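Local coordinates for conserved hypothetical protein Pfu-838710-001 (Pyrococcus furiosus, PDB 1YEM) that is of unknown function but, as a CYTH-domain protein with a closed antiparallel barrel, probably handles triphosphate or nucleotide substrates like its family relatives, at residues L52-V57 with F83-F88; R35-E40 with H58-Y63; V46-L51 with L166-I171; F15-E20 with L120-V125. One frame throughout, in Å; residues are numbered along the deposited sequence.

Contact 1 (L52-V57 with F83-F88); sequences LRIRGV and FEIGDF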
# COMPACT_ATOMS: atom_id res chain seq x y z
N LEU B 52 0.58 4.55 -11.59
CA LEU B 52 0.39 3.72 -10.42
C LEU B 52 1.28 2.55 -10.56
O LEU B 52 1.19 1.85 -11.55
CB LEU B 52 -1.08 3.23 -10.31
CG LEU B 52 -1.40 2.27 -9.15
CD1 LEU B 52 -1.18 2.94 -7.79
CD2 LEU B 52 -2.83 1.75 -9.27
N ARG B 53 2.16 2.35 -9.59
CA ARG B 53 3.06 1.20 -9.61
C ARG B 53 3.44 0.70 -8.23
O ARG B 53 3.49 1.47 -7.26
CB ARG B 53 4.35 1.51 -10.41
CG ARG B 53 5.30 2.49 -9.75
CD ARG B 53 6.75 2.15 -10.02
NE ARG B 53 7.49 3.37 -10.35
CZ ARG B 53 7.92 4.27 -9.48
NH1 ARG B 53 7.76 4.12 -8.18
NH2 ARG B 53 8.56 5.33 -9.92
N ILE B 54 3.71 -0.60 -8.18
CA ILE B 54 4.26 -1.25 -7.00
C ILE B 54 5.71 -1.56 -7.34
O ILE B 54 6.00 -2.14 -8.38
CB ILE B 54 3.51 -2.57 -6.65
CG1 ILE B 54 1.99 -2.34 -6.57
CG2 ILE B 54 4.02 -3.15 -5.35
CD1 ILE B 54 1.56 -1.17 -5.73
N ARG B 55 6.61 -1.15 -6.46
CA ARG B 55 8.02 -1.38 -6.66
C ARG B 55 8.51 -2.30 -5.59
O ARG B 55 8.26 -2.05 -4.42
CB ARG B 55 8.83 -0.04 -6.59
CG ARG B 55 10.39 -0.22 -6.48
CD ARG B 55 11.15 1.12 -6.67
NE ARG B 55 10.99 1.60 -8.03
CZ ARG B 55 11.25 2.84 -8.45
NH1 ARG B 55 11.02 3.16 -9.73
NH2 ARG B 55 11.73 3.74 -7.64
N GLY B 56 9.25 -3.34 -6.00
CA GLY B 56 10.01 -4.16 -5.05
C GLY B 56 11.50 -3.93 -5.24
O GLY B 56 11.97 -3.84 -6.35
N VAL B 57 12.24 -3.82 -4.14
CA VAL B 57 13.69 -3.62 -4.17
C VAL B 57 14.36 -4.84 -3.53
O VAL B 57 14.59 -4.88 -2.31
CB VAL B 57 14.11 -2.31 -3.43
CG1 VAL B 57 15.61 -2.07 -3.60
CG2 VAL B 57 13.34 -1.10 -3.96
N PHE B 83 4.68 5.57 -0.48
CA PHE B 83 4.92 5.07 0.86
C PHE B 83 5.34 3.63 0.75
O PHE B 83 5.08 2.95 -0.25
CB PHE B 83 3.65 5.20 1.74
CG PHE B 83 2.41 4.62 1.12
CD1 PHE B 83 2.04 3.32 1.36
CD2 PHE B 83 1.62 5.39 0.28
CE1 PHE B 83 0.89 2.78 0.76
CE2 PHE B 83 0.47 4.86 -0.30
CZ PHE B 83 0.11 3.56 -0.06
N GLU B 84 5.99 3.18 1.79
CA GLU B 84 6.43 1.82 1.88
C GLU B 84 5.26 0.89 2.16
O GLU B 84 4.28 1.27 2.82
CB GLU B 84 7.46 1.70 3.01
CG GLU B 84 8.39 0.54 2.86
CD GLU B 84 9.52 0.58 3.87
OE1 GLU B 84 9.88 1.69 4.31
OE2 GLU B 84 10.04 -0.50 4.20
N ILE B 85 5.38 -0.33 1.66
CA ILE B 85 4.45 -1.39 1.96
C ILE B 85 5.22 -2.61 2.46
O ILE B 85 6.44 -2.74 2.22
CB ILE B 85 3.55 -1.75 0.75
CG1 ILE B 85 4.39 -2.37 -0.37
CG2 ILE B 85 2.81 -0.51 0.28
CD1 ILE B 85 3.67 -2.50 -1.71
N GLY B 86 4.52 -3.50 3.14
CA GLY B 86 5.14 -4.67 3.76
C GLY B 86 5.24 -5.86 2.84
O GLY B 86 6.03 -6.73 3.08
N ASP B 87 4.44 -5.89 1.77
CA ASP B 87 4.36 -7.07 0.91
C ASP B 87 4.04 -6.73 -0.55
O ASP B 87 2.94 -6.27 -0.88
CB ASP B 87 3.31 -8.05 1.45
CG ASP B 87 3.35 -9.39 0.75
OD1 ASP B 87 3.66 -10.40 1.40
OD2 ASP B 87 3.07 -9.45 -0.45
N PHE B 88 5.02 -7.01 -1.40
CA PHE B 88 4.94 -6.79 -2.83
C PHE B 88 3.83 -7.58 -3.48
O PHE B 88 2.99 -7.03 -4.21
CB PHE B 88 6.29 -7.20 -3.46
CG PHE B 88 6.36 -6.99 -4.95
CD1 PHE B 88 6.75 -5.75 -5.48
CD2 PHE B 88 6.06 -8.02 -5.82
CE1 PHE B 88 6.83 -5.55 -6.87
CE2 PHE B 88 6.14 -7.83 -7.21
CZ PHE B 88 6.53 -6.58 -7.73
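Phe88 is the first residue of helix 88-97, and its side chain reaches back from the helix start onto strand 50-57. CB and CG stand back from that strand, with CG anti to the backbone N (chi1 -179°), a torsion that swings the ring over to it. CD1 does most of the touching. Phe88 CD1 lies 3.8 Å from Ile54 CG2 and 3.7 Å from Gly56 CA. Arg55 C sits at the ring edge, in its plane, 3.9 Å from Phe88 CD1. Next along the rim, Phe88 CE1 comes within 3.4 Å of Gly56 N and 3.8 Å of Ile54 O. Glycine suits this place, since a beta carbon there would fall only 2.9 Å from Phe88 CD1. An alanine in place of Phe88 would remove the ring, and would probably loosen the seat of the helix start on Ile54 and Gly56. Ile54 CG2 also meets Ile85 CD1 at 3.7 Å, the two isoleucines crossing at about a right angle. Strand 62-70 runs between strands 50-57 and 77-85 in the sheet, so these side chains meet across an intervening strand, and Tyr63 and Val42 add to the packing round Phe88. Ile85 also packs on Phe83 of the second subunit, while Asp87 N-caps the helix through OD2 and Lys90 N. The two segments are thus joined by apolar contact without a polar bond, and the charged Arg55, turned away from Phe88 and paired with Asp41, is kept to the other side of the strand.

Contact 2 (R35-E40 with H58-Y63); sequences RYEEQE and HNLKKY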
# COMPACT_ATOMS: atom_id res chain seq x y z
N ARG B 35 22.90 5.34 -2.88
CA ARG B 35 22.36 3.99 -2.74
C ARG B 35 22.21 3.25 -4.05
O ARG B 35 22.28 3.83 -5.12
CB ARG B 35 21.01 4.02 -1.98
CG ARG B 35 19.86 4.52 -2.78
N TYR B 36 21.99 1.94 -3.92
CA TYR B 36 21.88 1.01 -5.03
C TYR B 36 20.61 0.19 -4.86
O TYR B 36 20.35 -0.34 -3.77
CB TYR B 36 23.11 0.09 -5.06
CG TYR B 36 22.98 -1.07 -6.01
CD1 TYR B 36 23.03 -0.87 -7.38
CD2 TYR B 36 22.78 -2.37 -5.54
CE1 TYR B 36 22.90 -1.92 -8.26
CE2 TYR B 36 22.65 -3.44 -6.41
CZ TYR B 36 22.71 -3.21 -7.78
OH TYR B 36 22.60 -4.26 -8.66
N GLU B 37 19.83 0.06 -5.92
CA GLU B 37 18.57 -0.66 -5.86
C GLU B 37 18.38 -1.53 -7.06
O GLU B 37 18.49 -1.06 -8.18
CB GLU B 37 17.40 0.32 -5.81
CG GLU B 37 17.33 1.13 -4.52
CD GLU B 37 15.99 1.88 -4.35
OE1 GLU B 37 15.85 2.56 -3.31
OE2 GLU B 37 15.10 1.79 -5.22
N GLU B 38 18.09 -2.81 -6.82
CA GLU B 38 17.59 -3.70 -7.86
C GLU B 38 16.08 -3.66 -7.79
O GLU B 38 15.49 -4.22 -6.88
CB GLU B 38 18.12 -5.12 -7.67
CG GLU B 38 19.63 -5.22 -7.71
CD GLU B 38 20.16 -6.52 -7.14
OE1 GLU B 38 21.40 -6.63 -6.93
OE2 GLU B 38 19.35 -7.44 -6.90
N GLN B 39 15.46 -3.01 -8.76
CA GLN B 39 14.04 -2.70 -8.70
C GLN B 39 13.24 -3.53 -9.66
O GLN B 39 13.67 -3.78 -10.77
CB GLN B 39 13.79 -1.23 -9.02
CG GLN B 39 14.56 -0.25 -8.15
CD GLN B 39 14.50 1.17 -8.70
OE1 GLN B 39 14.32 1.37 -9.88
NE2 GLN B 39 14.65 2.14 -7.83
N GLU B 40 12.06 -3.93 -9.21
CA GLU B 40 11.05 -4.51 -10.07
C GLU B 40 9.80 -3.66 -9.93
O GLU B 40 9.28 -3.48 -8.82
CB GLU B 40 10.74 -5.95 -9.68
CG GLU B 40 9.76 -6.61 -10.64
CD GLU B 40 9.27 -7.97 -10.17
OE1 GLU B 40 8.29 -8.47 -10.77
OE2 GLU B 40 9.86 -8.55 -9.23
N HIS B 58 14.68 -5.82 -4.37
CA HIS B 58 15.20 -7.13 -3.95
C HIS B 58 16.35 -7.05 -2.97
O HIS B 58 16.30 -7.64 -1.89
CB HIS B 58 15.64 -7.95 -5.17
CG HIS B 58 16.09 -9.34 -4.84
ND1 HIS B 58 17.39 -9.77 -5.01
CD2 HIS B 58 15.41 -10.40 -4.34
CE1 HIS B 58 17.50 -11.03 -4.62
NE2 HIS B 58 16.31 -11.44 -4.21
N ASN B 59 17.39 -6.32 -3.33
CA ASN B 59 18.58 -6.23 -2.49
C ASN B 59 18.35 -5.62 -1.11
O ASN B 59 19.10 -5.90 -0.20
CB ASN B 59 19.73 -5.48 -3.21
CG ASN B 59 19.36 -4.04 -3.55
OD1 ASN B 59 18.36 -3.79 -4.22
ND2 ASN B 59 20.16 -3.11 -3.09
N LEU B 60 17.34 -4.77 -0.96
CA LEU B 60 17.09 -4.10 0.33
C LEU B 60 15.90 -4.69 1.09
O LEU B 60 15.68 -4.32 2.24
CB LEU B 60 16.88 -2.61 0.13
CG LEU B 60 18.10 -1.84 -0.37
CD1 LEU B 60 17.78 -0.36 -0.58
CD2 LEU B 60 19.29 -2.00 0.59
N LYS B 61 15.16 -5.60 0.45
CA LYS B 61 13.92 -6.13 1.01
C LYS B 61 12.95 -4.99 1.37
O LYS B 61 12.31 -5.02 2.43
CB LYS B 61 14.19 -7.04 2.24
CG LYS B 61 14.84 -8.41 1.89
N LYS B 62 12.85 -3.99 0.49
CA LYS B 62 11.90 -2.89 0.67
C LYS B 62 10.94 -2.87 -0.50
O LYS B 62 11.28 -3.31 -1.62
CB LYS B 62 12.61 -1.53 0.79
CG LYS B 62 13.52 -1.33 2.06
CD LYS B 62 12.97 -1.98 3.33
CE LYS B 62 13.62 -1.41 4.60
N TYR B 63 9.72 -2.37 -0.24
CA TYR B 63 8.63 -2.35 -1.22
C TYR B 63 7.83 -1.08 -1.09
O TYR B 63 7.69 -0.55 0.01
CB TYR B 63 7.74 -3.59 -1.06
CG TYR B 63 8.55 -4.81 -0.78
CD1 TYR B 63 9.16 -5.51 -1.80
CD2 TYR B 63 8.76 -5.23 0.54
CE1 TYR B 63 9.95 -6.63 -1.55
CE2 TYR B 63 9.55 -6.34 0.81
CZ TYR B 63 10.14 -7.04 -0.24
OH TYR B 63 10.92 -8.15 0.03
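The side-chain amide of Asn59 grips strand 32-44 with both of its polar atoms. Asn59 OD1 accepts the backbone N-H of Glu38 at 2.8 Å, N to OD1, in an almost perfectly straight bond (178°), although the donor stands well above the plane of the side-chain carbonyl. Asn59 ND2 gives a hydrogen to Tyr36 O at 2.9 Å; this bond is less straight and arrives above the peptide carbonyl plane. Asn59 CG sits in the crowded position between backbone N and carbonyl carbon (chi1 61°), and so the amide faces the strand. A weak bond from His58 N to Glu38 O, 3.1 Å and bent to 134°, adds a third link. Segment 58-61 is the turn of the antiparallel hairpin between strands 50-57 and 62-70, where Lys61 and Lys62 both face Val57 in a G1 beta bulge, and through Asn59 the turn clasps the strand next to its hairpin in the barrel. Outward from the amide, Glu38 runs extended beside His58, with OE2 at the edge of the imidazole, 3.6 Å from ND1. The other oxygen, OE1, receives Tyr36 OH on its anti lone pair. Tyr36 CD2 lies 3.7 Å from Asn59 ND2, the ring and amide planes steeply inclined, and the same ring meets Trp111 on strand 102-115. Leu60 CD1 makes the loosest approach, 4.2 Å from Glu37 CG.

Contact 3 (V46-L51 with L166-I171); sequences VPRPKL and LYLELI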
# COMPACT_ATOMS: atom_id res chain seq x y z
N VAL B 46 -4.06 2.94 -15.77
CA VAL B 46 -4.90 4.00 -15.25
C VAL B 46 -4.95 5.07 -16.32
O VAL B 46 -4.05 5.16 -17.14
CB VAL B 46 -4.34 4.59 -13.90
CG1 VAL B 46 -4.71 3.70 -12.73
CG2 VAL B 46 -2.80 4.81 -13.97
N PRO B 47 -6.01 5.88 -16.34
CA PRO B 47 -6.01 6.96 -17.34
C PRO B 47 -4.88 7.95 -17.12
O PRO B 47 -4.60 8.31 -15.98
CB PRO B 47 -7.37 7.65 -17.12
CG PRO B 47 -7.81 7.25 -15.74
CD PRO B 47 -7.23 5.87 -15.53
N ARG B 48 -4.22 8.37 -18.20
CA ARG B 48 -3.32 9.52 -18.14
C ARG B 48 -4.11 10.67 -17.53
O ARG B 48 -5.32 10.71 -17.68
CB ARG B 48 -2.82 9.90 -19.54
CG ARG B 48 -1.83 8.89 -20.16
CD ARG B 48 -0.43 8.95 -19.50
NE ARG B 48 0.55 8.17 -20.27
CZ ARG B 48 0.72 6.85 -20.19
NH1 ARG B 48 -0.02 6.12 -19.36
NH2 ARG B 48 1.63 6.24 -20.94
N PRO B 49 -3.44 11.60 -16.81
CA PRO B 49 -2.00 11.72 -16.59
C PRO B 49 -1.48 10.98 -15.33
O PRO B 49 -0.46 11.38 -14.77
CB PRO B 49 -1.83 13.22 -16.43
CG PRO B 49 -3.09 13.64 -15.66
CD PRO B 49 -4.18 12.66 -16.10
N LYS B 50 -2.18 9.92 -14.91
CA LYS B 50 -1.86 9.23 -13.67
C LYS B 50 -0.86 8.13 -13.91
O LYS B 50 -0.81 7.57 -15.00
CB LYS B 50 -3.11 8.58 -13.06
CG LYS B 50 -4.27 9.52 -12.76
CD LYS B 50 -5.54 8.69 -12.45
CE LYS B 50 -6.67 9.53 -11.87
NZ LYS B 50 -7.36 10.36 -12.89
N LEU B 51 -0.08 7.81 -12.89
CA LEU B 51 0.71 6.58 -12.88
C LEU B 51 0.51 5.88 -11.55
O LEU B 51 0.30 6.53 -10.52
CB LEU B 51 2.19 6.86 -13.07
CG LEU B 51 2.59 7.50 -14.40
CD1 LEU B 51 4.00 8.06 -14.29
CD2 LEU B 51 2.48 6.47 -15.54
N LEU B 166 8.55 7.81 -21.05
CA LEU B 166 8.56 7.04 -19.81
C LEU B 166 9.09 5.65 -20.10
O LEU B 166 8.94 5.15 -21.20
CB LEU B 166 7.13 6.91 -19.25
CG LEU B 166 6.36 8.20 -18.98
CD1 LEU B 166 4.93 7.89 -18.65
CD2 LEU B 166 7.02 8.98 -17.85
N TYR B 167 9.70 5.02 -19.10
CA TYR B 167 10.11 3.62 -19.21
C TYR B 167 8.92 2.72 -19.55
O TYR B 167 9.08 1.69 -20.20
CB TYR B 167 10.74 3.14 -17.89
CG TYR B 167 12.06 3.77 -17.55
CD1 TYR B 167 12.31 4.25 -16.26
CD2 TYR B 167 13.08 3.90 -18.52
CE1 TYR B 167 13.52 4.86 -15.93
CE2 TYR B 167 14.30 4.50 -18.19
CZ TYR B 167 14.51 4.98 -16.89
OH TYR B 167 15.70 5.58 -16.54
N LEU B 168 7.75 3.10 -19.03
CA LEU B 168 6.49 2.41 -19.28
C LEU B 168 6.15 2.44 -20.76
O LEU B 168 5.77 1.44 -21.33
CB LEU B 168 5.37 3.10 -18.45
CG LEU B 168 3.93 2.59 -18.66
CD1 LEU B 168 3.84 1.12 -18.27
CD2 LEU B 168 2.94 3.41 -17.88
N GLU B 169 6.27 3.63 -21.35
CA GLU B 169 6.06 3.82 -22.79
C GLU B 169 7.09 3.02 -23.62
O GLU B 169 6.74 2.42 -24.63
CB GLU B 169 6.12 5.32 -23.14
CG GLU B 169 4.82 6.12 -22.79
CD GLU B 169 5.04 7.65 -22.70
OE1 GLU B 169 4.04 8.42 -22.53
OE2 GLU B 169 6.21 8.08 -22.78
N LEU B 170 8.35 3.02 -23.18
CA LEU B 170 9.44 2.34 -23.90
C LEU B 170 9.29 0.82 -23.88
O LEU B 170 9.54 0.16 -24.88
CB LEU B 170 10.80 2.74 -23.32
CG LEU B 170 11.23 4.21 -23.47
CD1 LEU B 170 12.46 4.51 -22.62
CD2 LEU B 170 11.48 4.57 -24.92
N ILE B 171 8.91 0.26 -22.74
CA ILE B 171 8.67 -1.19 -22.63
C ILE B 171 7.47 -1.64 -23.49
O ILE B 171 7.55 -2.68 -24.15
CB ILE B 171 8.50 -1.63 -21.14
CG1 ILE B 171 9.87 -1.66 -20.45
CG2 ILE B 171 7.87 -3.01 -21.02
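Helix 167-173, close to the C-terminus, packs here against the loop and first residues of strand 50-57; in some CYTH relatives a C-terminal helix closes one end of the barrel tunnel, and this one may do the same, with Tyr167 OH hydrogen-bonded to Asp133 of a barrel strand. The apolar part is a cluster of three leucines. Leu51 CD2 approaches Leu168 CD2 to 3.9 Å, the two side chains sliding past each other in opposite directions, and stands 4.2 Å from Leu166 CD1. Leu168 extends the packing to Gln103 and Ala104 on strand 102-115, and Leu51 to Ile70. The charged part is looser. Arg48 bends at chi2 (-73°) and brings NH2 to 3.6 Å from Glu169 OE1, a long salt bridge with the oxygen at the edge of the guanidinium and the two planes 39° apart. Leu166 CD1 lies over one face of the guanidinium, 4.3 Å from Arg48 NH2. The carboxylate has a firmer task within the helix, where its charge would probably be favoured by the helix start: Glu169, three residues into the helix, folds back so that OE2 accepts the N-H of the N-cap residue, Leu166 N, at 2.9 Å from above the carboxylate plane.

Contact 4 (F15-E20 with L120-V125); sequences FKIKLE and LEVNRV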
# COMPACT_ATOMS: atom_id res chain seq x y z
N PHE B 15 18.41 10.98 -19.86
CA PHE B 15 19.36 10.97 -20.94
C PHE B 15 19.79 9.55 -21.24
O PHE B 15 20.12 8.83 -20.34
CB PHE B 15 20.58 11.82 -20.58
CG PHE B 15 20.29 13.27 -20.45
CD1 PHE B 15 19.79 13.78 -19.26
CD2 PHE B 15 20.49 14.14 -21.52
CE1 PHE B 15 19.51 15.13 -19.13
CE2 PHE B 15 20.21 15.49 -21.41
CZ PHE B 15 19.73 16.00 -20.21
N LYS B 16 19.76 9.19 -22.52
CA LYS B 16 20.37 7.96 -23.02
C LYS B 16 21.86 8.00 -22.79
O LYS B 16 22.51 9.01 -23.11
CB LYS B 16 20.14 7.81 -24.52
CG LYS B 16 18.71 7.73 -24.94
CD LYS B 16 18.58 7.68 -26.46
CE LYS B 16 17.21 8.19 -26.92
NZ LYS B 16 17.09 8.31 -28.41
N ILE B 17 22.41 6.93 -22.23
CA ILE B 17 23.86 6.81 -22.03
C ILE B 17 24.35 5.41 -22.37
O ILE B 17 23.56 4.50 -22.57
CB ILE B 17 24.26 7.11 -20.56
CG1 ILE B 17 23.59 6.11 -19.59
CG2 ILE B 17 23.90 8.54 -20.19
CD1 ILE B 17 24.29 5.98 -18.27
N LYS B 18 25.67 5.24 -22.46
CA LYS B 18 26.28 3.92 -22.38
C LYS B 18 26.88 3.91 -21.02
O LYS B 18 27.71 4.76 -20.72
CB LYS B 18 27.35 3.72 -23.46
N LEU B 19 26.44 2.99 -20.17
CA LEU B 19 26.79 3.04 -18.75
C LEU B 19 28.30 3.13 -18.54
O LEU B 19 28.77 3.78 -17.60
CB LEU B 19 26.22 1.83 -18.02
CG LEU B 19 26.62 1.64 -16.55
CD1 LEU B 19 26.14 2.80 -15.71
CD2 LEU B 19 26.08 0.33 -15.99
N GLU B 20 29.05 2.48 -19.41
CA GLU B 20 30.49 2.33 -19.24
C GLU B 20 31.18 3.69 -19.44
O GLU B 20 31.69 4.27 -18.47
CB GLU B 20 31.03 1.24 -20.20
CG GLU B 20 30.48 -0.21 -19.91
CD GLU B 20 29.04 -0.49 -20.43
OE1 GLU B 20 28.45 0.33 -21.16
OE2 GLU B 20 28.49 -1.56 -20.10
N LEU B 120 21.49 12.30 -9.37
CA LEU B 120 21.77 11.54 -10.58
C LEU B 120 21.38 10.09 -10.35
O LEU B 120 21.91 9.44 -9.44
CB LEU B 120 23.24 11.59 -10.92
CG LEU B 120 23.72 12.84 -11.64
CD1 LEU B 120 23.63 14.02 -10.71
CD2 LEU B 120 25.15 12.64 -12.10
N GLU B 121 20.44 9.60 -11.16
CA GLU B 121 19.99 8.22 -11.07
C GLU B 121 20.44 7.48 -12.29
O GLU B 121 19.86 7.62 -13.35
CB GLU B 121 18.48 8.15 -10.92
CG GLU B 121 17.97 8.89 -9.71
CD GLU B 121 16.50 8.72 -9.50
OE1 GLU B 121 15.77 8.44 -10.48
OE2 GLU B 121 16.06 8.87 -8.35
N VAL B 122 21.48 6.69 -12.12
CA VAL B 122 22.02 5.88 -13.20
C VAL B 122 21.23 4.56 -13.27
O VAL B 122 21.27 3.76 -12.35
CB VAL B 122 23.52 5.63 -12.98
CG1 VAL B 122 24.13 4.97 -14.19
CG2 VAL B 122 24.24 6.96 -12.66
N ASN B 123 20.53 4.37 -14.38
CA ASN B 123 19.65 3.22 -14.58
C ASN B 123 20.09 2.30 -15.70
O ASN B 123 20.34 2.73 -16.83
CB ASN B 123 18.24 3.70 -14.90
CG ASN B 123 17.65 4.48 -13.79
OD1 ASN B 123 17.00 3.92 -12.94
ND2 ASN B 123 17.91 5.77 -13.75
N ARG B 124 20.17 1.01 -15.37
CA ARG B 124 20.36 -0.03 -16.36
C ARG B 124 19.07 -0.84 -16.40
O ARG B 124 18.75 -1.58 -15.47
CB ARG B 124 21.56 -0.89 -15.99
CG ARG B 124 21.70 -2.13 -16.81
CD ARG B 124 23.15 -2.57 -16.89
NE ARG B 124 23.83 -1.97 -18.05
CZ ARG B 124 25.08 -2.24 -18.39
NH1 ARG B 124 25.79 -3.08 -17.68
NH2 ARG B 124 25.61 -1.65 -19.45
N VAL B 125 18.34 -0.69 -17.49
CA VAL B 125 16.96 -1.15 -17.59
C VAL B 125 16.90 -2.33 -18.54
O VAL B 125 17.18 -2.18 -19.75
CB VAL B 125 16.05 0.00 -18.08
CG1 VAL B 125 14.58 -0.42 -18.10
CG2 VAL B 125 16.23 1.25 -17.19
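Leu19 divides this contact in two, one methyl in the packed interior and the other under a charged group. On the inner side Leu19 CD1 presses against Val122 CG1 at 3.3 Å, tighter than normal van der Waals contact, the side chains crossing at about a right angle. Ile17 CD1 joins more loosely, 4.2 Å from the same Val122 CG1, and Phe22 of helix 19-29 packs on both Ile17 and Val122. The outer side is polar. Arg124, its CG anti to the backbone N and its chain bent at chi3 (-90°), lays one guanidinium face over Leu19 CD2, which stands 3.6 Å from the plane over its centre. At the guanidinium edge, Arg124 NH2 gives a hydrogen to Glu20 OE2 at 3.0 Å (159°), in a salt bridge that meets the carboxylate from above its plane. Arg124 NH2 has a second acid partner in Asp130, whose OD1 also takes the N-H of Leu19. An alanine at Arg124 would lose both salt bridges and the cover over Leu19, and would probably leave the exposed Glu20 less firmly placed. Strands 10-17 and 118-125 flank strand 129-137, through which the antiparallel sheet closes, and a helix follows directly on the first strand, which carries the E-x-E-x-K signature: the layout of the CYTH tunnel barrel.

All four contacts reach the same closed antiparallel sheet. Contacts 1 and 2 are close neighbours, centres about 10 Å apart, and touch where Val57 N meets Lys62 O and Gly56 N meets Glu40 O. Contact 3 shares strand 50-57 with contact 1, about 17 Å away between centres, and both reach the second subunit. Contact 4 lies on the opposite side of the chain's centre from contact 1, about 23 Å off, yet touches contact 3 where Tyr167 packs on Asn123 and Val125. Along the chain, contacts 1 and 2 fall between the two segments of contact 4, whereas contacts 3 and 4 alternate; the C-terminal helix and helix 19-29 are both held against the same barrel.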